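PDB 3LD1: replicase polyprotein 1a from Avian infectious bronchitis virus, which is a coronavirus polyprotein cleaved into non-structural proteins of the replicase, here represented by part of nsp2, whose precise role is not firmly established. Local coordinates for residues Ile212-Arg224 against Gly251-Ala265. The protein carries 3 engineered substitutions. Residues are numbered along the deposited sequence; the frame is centred on the assembly and turned at random.
Sequences ITVVVMERTLVVR and GAKIFTTFAFFREAA. Engineered in segment 251-265: Phe-258 (natural residue Leu).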
loop_
_atom_site.group_PDB
_atom_site.type_symbol
_atom_site.label_atom_id
_atom_site.label_comp_id
_atom_site.label_asym_id
_atom_site.label_seq_id
_atom_site.Cartn_x
_atom_site.Cartn_y
_atom_site.Cartn_z
ATOM N N ILE A 212 1.659 0.655 6.151
ATOM C CA ILE A 212 1.883 -0.584 5.393
ATOM C C ILE A 212 1.756 -1.725 6.394
ATOM O O ILE A 212 2.490 -1.726 7.387
ATOM C CB ILE A 212 3.260 -0.532 4.598
ATOM C CG1 ILE A 212 3.042 -0.174 3.125
ATOM C CG2 ILE A 212 4.080 -1.828 4.676
ATOM C CD1 ILE A 212 2.698 1.241 2.876
ATOM N N THR A 213 0.804 -2.643 6.152
ATOM C CA THR A 213 0.520 -3.796 7.032
ATOM C C THR A 213 0.837 -5.058 6.319
ATOM O O THR A 213 0.137 -5.405 5.346
ATOM C CB THR A 213 -0.995 -3.956 7.332
ATOM O OG1 THR A 213 -1.575 -2.679 7.385
ATOM C CG2 THR A 213 -1.253 -4.678 8.684
ATOM N N VAL A 214 1.837 -5.770 6.815
ATOM C CA VAL A 214 2.154 -7.115 6.345
ATOM C C VAL A 214 1.368 -8.218 7.103
ATOM O O VAL A 214 1.275 -8.200 8.334
ATOM C CB VAL A 214 3.656 -7.309 6.479
ATOM C CG1 VAL A 214 4.055 -8.739 6.285
ATOM C CG2 VAL A 214 4.378 -6.429 5.411
ATOM N N VAL A 215 0.776 -9.157 6.383
ATOM C CA VAL A 215 0.086 -10.280 7.042
ATOM C C VAL A 215 0.497 -11.571 6.383
ATOM O O VAL A 215 1.205 -11.512 5.358
ATOM C CB VAL A 215 -1.472 -10.203 6.939
ATOM C CG1 VAL A 215 -2.010 -8.962 7.685
ATOM C CG2 VAL A 215 -1.891 -10.274 5.478
ATOM N N VAL A 216 0.042 -12.728 6.909
ATOM C CA VAL A 216 0.242 -13.954 6.143
ATOM C C VAL A 216 -1.047 -14.554 5.698
ATOM O O VAL A 216 -1.922 -14.792 6.517
ATOM C CB VAL A 216 0.978 -14.981 6.909
ATOM C CG1 VAL A 216 1.043 -16.261 6.081
ATOM C CG2 VAL A 216 2.375 -14.473 7.253
ATOM N N MET A 217 -1.157 -14.789 4.408
ATOM C CA MET A 217 -2.267 -15.446 3.858
ATOM C C MET A 217 -1.848 -16.540 2.863
ATOM O O MET A 217 -1.039 -16.315 1.916
ATOM C CB MET A 217 -3.094 -14.436 3.105
ATOM C CG MET A 217 -3.568 -13.237 3.932
ATOM S SD MET A 217 -4.516 -11.945 2.994
ATOM C CE MET A 217 -6.213 -12.585 2.878
ATOM N N GLU A 218 -2.436 -17.717 3.053
ATOM C CA GLU A 218 -2.201 -18.842 2.178
ATOM C C GLU A 218 -0.701 -19.121 2.054
ATOM O O GLU A 218 -0.178 -19.422 0.953
ATOM C CB GLU A 218 -2.906 -18.622 0.835
ATOM C CG GLU A 218 -4.446 -18.718 0.946
ATOM C CD GLU A 218 -4.882 -19.996 1.682
ATOM O OE1 GLU A 218 -4.424 -21.083 1.246
ATOM O OE2 GLU A 218 -5.622 -19.931 2.723
ATOM N N ARG A 219 -0.031 -19.008 3.208
ATOM C CA ARG A 219 1.412 -19.218 3.349
ATOM C C ARG A 219 2.263 -18.282 2.526
ATOM O O ARG A 219 3.398 -18.640 2.178
ATOM C CB ARG A 219 1.835 -20.630 3.011
ATOM C CG ARG A 219 1.060 -21.714 3.712
ATOM C CD ARG A 219 1.150 -23.069 2.951
ATOM N NE ARG A 219 0.312 -24.024 3.657
ATOM C CZ ARG A 219 -0.951 -24.374 3.344
ATOM N NH1 ARG A 219 -1.590 -23.895 2.235
ATOM N NH2 ARG A 219 -1.590 -25.244 4.169
ATOM N N THR A 220 1.766 -17.088 2.229
ATOM C CA THR A 220 2.622 -16.029 1.706
ATOM C C THR A 220 2.494 -14.857 2.612
ATOM O O THR A 220 1.422 -14.652 3.231
ATOM C CB THR A 220 2.151 -15.448 0.330
ATOM O OG1 THR A 220 1.306 -16.356 -0.368
ATOM C CG2 THR A 220 3.283 -15.127 -0.487
ATOM N N LEU A 221 3.576 -14.068 2.645
ATOM C CA LEU A 221 3.518 -12.703 3.091
ATOM C C LEU A 221 2.679 -11.957 2.040
ATOM O O LEU A 221 2.718 -12.297 0.877
ATOM C CB LEU A 221 4.928 -12.149 3.124
ATOM C CG LEU A 221 5.833 -12.601 4.293
ATOM C CD1 LEU A 221 7.318 -12.265 4.100
ATOM C CD2 LEU A 221 5.374 -11.958 5.574
ATOM N N VAL A 222 1.835 -11.024 2.465
ATOM C CA VAL A 222 1.165 -10.115 1.555
ATOM C C VAL A 222 1.119 -8.727 2.192
ATOM O O VAL A 222 1.045 -8.608 3.367
ATOM C CB VAL A 222 -0.233 -10.601 1.069
ATOM C CG1 VAL A 222 -0.412 -12.118 1.248
ATOM C CG2 VAL A 222 -1.400 -9.768 1.670
ATOM N N VAL A 223 1.307 -7.688 1.394
ATOM C CA VAL A 223 1.178 -6.333 1.883
ATOM C C VAL A 223 -0.261 -5.989 1.599
ATOM O O VAL A 223 -0.663 -5.891 0.423
ATOM C CB VAL A 223 2.112 -5.407 1.102
ATOM C CG1 VAL A 223 1.686 -3.964 1.242
ATOM C CG2 VAL A 223 3.497 -5.537 1.612
ATOM N N ARG A 224 -1.061 -5.908 2.661
ATOM C CA ARG A 224 -2.480 -5.576 2.511
ATOM C C ARG A 224 -2.655 -4.424 1.526
ATOM O O ARG A 224 -3.369 -4.563 0.548
ATOM C CB ARG A 224 -3.073 -5.200 3.871
ATOM C CG ARG A 224 -3.268 -6.441 4.824
ATOM C CD ARG A 224 -4.772 -6.717 5.033
ATOM N NE ARG A 224 -5.162 -6.188 6.335
ATOM C CZ ARG A 224 -5.334 -6.947 7.417
ATOM N NH1 ARG A 224 -5.194 -8.293 7.319
ATOM N NH2 ARG A 224 -5.647 -6.367 8.579
ATOM N N GLY A 251 2.647 -28.648 7.279
ATOM C CA GLY A 251 2.147 -28.187 6.019
ATOM C C GLY A 251 2.522 -26.769 5.773
ATOM O O GLY A 251 1.904 -26.098 4.957
ATOM N N ALA A 252 3.548 -26.293 6.458
ATOM C CA ALA A 252 4.006 -24.928 6.260
ATOM C C ALA A 252 5.119 -24.869 5.232
ATOM O O ALA A 252 5.665 -25.902 4.849
ATOM C CB ALA A 252 4.507 -24.376 7.571
ATOM N N LYS A 253 5.522 -23.646 4.881
ATOM C CA LYS A 253 6.489 -23.384 3.862
ATOM C C LYS A 253 7.756 -23.025 4.540
ATOM O O LYS A 253 7.731 -22.160 5.401
ATOM C CB LYS A 253 6.004 -22.193 3.004
ATOM C CG LYS A 253 4.913 -22.551 2.056
ATOM C CD LYS A 253 5.410 -23.620 1.051
ATOM C CE LYS A 253 4.300 -24.006 0.004
ATOM N NZ LYS A 253 4.979 -24.915 -0.987
ATOM N N ILE A 254 8.900 -23.590 4.149
ATOM C CA ILE A 254 10.118 -23.278 4.923
ATOM C C ILE A 254 11.057 -22.297 4.259
ATOM O O ILE A 254 11.371 -22.381 3.083
ATOM C CB ILE A 254 10.933 -24.546 5.332
ATOM C CG1 ILE A 254 10.022 -25.659 5.924
ATOM C CG2 ILE A 254 12.087 -24.162 6.263
ATOM C CD1 ILE A 254 9.317 -25.350 7.279
ATOM N N PHE A 255 11.531 -21.347 5.035
ATOM C CA PHE A 255 12.545 -20.456 4.560
ATOM C C PHE A 255 13.356 -20.210 5.764
ATOM O O PHE A 255 12.801 -19.660 6.758
ATOM C CB PHE A 255 11.942 -19.113 4.138
ATOM C CG PHE A 255 12.981 -18.111 3.697
ATOM C CD1 PHE A 255 13.530 -18.182 2.407
ATOM C CD2 PHE A 255 13.431 -17.129 4.567
ATOM C CE1 PHE A 255 14.507 -17.268 2.000
ATOM C CE2 PHE A 255 14.409 -16.194 4.176
ATOM C CZ PHE A 255 14.952 -16.253 2.893
ATOM N N THR A 256 14.622 -20.633 5.744
ATOM C CA THR A 256 15.511 -20.159 6.825
ATOM C C THR A 256 15.093 -20.640 8.287
ATOM O O THR A 256 14.659 -21.755 8.474
ATOM C CB THR A 256 15.472 -18.700 6.583
ATOM O OG1 THR A 256 16.299 -18.498 5.439
ATOM C CG2 THR A 256 15.918 -17.843 7.714
ATOM N N THR A 257 15.224 -19.793 9.301
ATOM C CA THR A 257 14.750 -20.063 10.659
ATOM C C THR A 257 13.195 -19.845 10.802
ATOM O O THR A 257 12.662 -19.711 11.929
ATOM C CB THR A 257 15.531 -19.163 11.656
ATOM O OG1 THR A 257 15.626 -17.816 11.151
ATOM C CG2 THR A 257 16.976 -19.694 11.891
ATOM N N PHE A 258 12.463 -19.811 9.681
ATOM C CA PHE A 258 11.071 -19.384 9.720
ATOM C C PHE A 258 10.171 -20.407 9.128
ATOM O O PHE A 258 10.611 -21.127 8.240
ATOM C CB PHE A 258 10.856 -18.054 8.957
ATOM C CG PHE A 258 11.524 -16.885 9.597
ATOM C CD1 PHE A 258 12.717 -16.385 9.082
ATOM C CD2 PHE A 258 10.968 -16.290 10.723
ATOM C CE1 PHE A 258 13.369 -15.305 9.677
ATOM C CE2 PHE A 258 11.591 -15.219 11.350
ATOM C CZ PHE A 258 12.805 -14.723 10.843
ATOM N N ALA A 259 8.902 -20.395 9.582
ATOM C CA ALA A 259 7.816 -21.223 9.039
ATOM C C ALA A 259 6.551 -20.416 8.753
ATOM O O ALA A 259 6.181 -19.527 9.526
ATOM C CB ALA A 259 7.483 -22.341 9.973
ATOM N N PHE A 260 5.866 -20.776 7.679
ATOM C CA PHE A 260 4.817 -19.961 7.185
ATOM C C PHE A 260 3.598 -20.818 6.982
ATOM O O PHE A 260 3.513 -21.557 5.992
ATOM C CB PHE A 260 5.261 -19.358 5.849
ATOM C CG PHE A 260 6.289 -18.287 6.001
ATOM C CD1 PHE A 260 7.628 -18.591 6.045
ATOM C CD2 PHE A 260 5.912 -16.956 6.119
ATOM C CE1 PHE A 260 8.585 -17.576 6.228
ATOM C CE2 PHE A 260 6.855 -15.929 6.323
ATOM C CZ PHE A 260 8.186 -16.228 6.371
ATOM N N PHE A 261 2.676 -20.692 7.941
ATOM C CA PHE A 261 1.504 -21.495 8.056
ATOM C C PHE A 261 0.375 -20.772 7.359
ATOM O O PHE A 261 0.603 -19.749 6.726
ATOM C CB PHE A 261 1.251 -21.662 9.527
ATOM C CG PHE A 261 2.058 -22.782 10.149
ATOM C CD1 PHE A 261 3.103 -22.513 11.001
ATOM C CD2 PHE A 261 1.786 -24.130 9.824
ATOM C CE1 PHE A 261 3.875 -23.556 11.540
ATOM C CE2 PHE A 261 2.539 -25.142 10.354
ATOM C CZ PHE A 261 3.606 -24.844 11.205
ATOM N N ARG A 262 -0.856 -21.279 7.430
ATOM C CA ARG A 262 -1.944 -20.680 6.578
ATOM C C ARG A 262 -1.949 -19.175 6.690
ATOM O O ARG A 262 -1.978 -18.485 5.718
ATOM C CB ARG A 262 -3.353 -21.225 6.919
ATOM C CG ARG A 262 -4.003 -22.124 5.855
ATOM C CD ARG A 262 -4.020 -23.576 6.269
ATOM N NE ARG A 262 -5.331 -24.156 6.673
ATOM C CZ ARG A 262 -5.876 -24.090 7.898
ATOM N NH1 ARG A 262 -5.285 -23.387 8.897
ATOM N NH2 ARG A 262 -7.049 -24.708 8.130
ATOM N N GLU A 263 -1.852 -18.700 7.917
ATOM C CA GLU A 263 -2.226 -17.359 8.292
ATOM C C GLU A 263 -1.284 -16.746 9.242
ATOM O O GLU A 263 -1.642 -15.767 9.807
ATOM C CB GLU A 263 -3.576 -17.398 9.004
ATOM C CG GLU A 263 -4.751 -17.524 8.071
ATOM C CD GLU A 263 -5.993 -18.020 8.825
ATOM O OE1 GLU A 263 -7.124 -17.506 8.516
ATOM O OE2 GLU A 263 -5.812 -18.918 9.738
ATOM N N ALA A 264 -0.089 -17.301 9.436
ATOM C CA ALA A 264 0.881 -16.730 10.374
ATOM C C ALA A 264 2.298 -17.188 10.077
ATOM O O ALA A 264 2.504 -18.283 9.509
ATOM C CB ALA A 264 0.537 -17.106 11.826
ATOM N N ALA A 265 3.268 -16.360 10.490
ATOM C CA ALA A 265 4.649 -16.714 10.397
ATOM C C ALA A 265 5.207 -16.870 11.772
ATOM O O ALA A 265 4.972 -15.990 12.634
ATOM C CB ALA A 265 5.419 -15.660 9.721
HETATM O O HOH W 1 -1.871 -12.538 9.777
#
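Val-216 presses both methyls against residues 261-265: CG1 lies 3.6 Å from Phe-261 O, while CG2 reaches Ala-265 CB at 4.1 Å and the edge of the Phe-260 ring. Placing CG1 anti to the backbone N (chi1 175°) leaves CG2 beside that N, and the two methyls fork over this backbone. Leu-221 comes obliquely to the same ring, its CG 4.0 Å from Phe-260 CE2. Phe-242 of helix 232-243 packs edge-to-face on Phe-260 and also touches Leu-221, so this helix, between the two segments in sequence, adds to the apolar patch. Strands 214-217 and 220-223 form a beta hairpin closed by a type I' turn from Met-217 to Thr-220, and its tip docks against the connection between strands 258-260 and 265-269 of a separate antiparallel sheet. At the turn, Arg-219 N donates a nearly straight bond to Arg-262 O (3.2 Å), approaching from above the carbonyl plane. The Arg-219 side chain, extended from CG to NE, crosses Lys-253, and its NE donates a bent hydrogen bond to Gly-251 O (2.9 Å), which lies 30° out of the guanidinium plane. Arg-262 CG lies over one face of that guanidinium. At the polar edge, Glu-263 CA makes a CA-H...O contact with Val-216 O (3.1 Å), and a water donates to Glu-263 O while weakly accepting from Val-216 N.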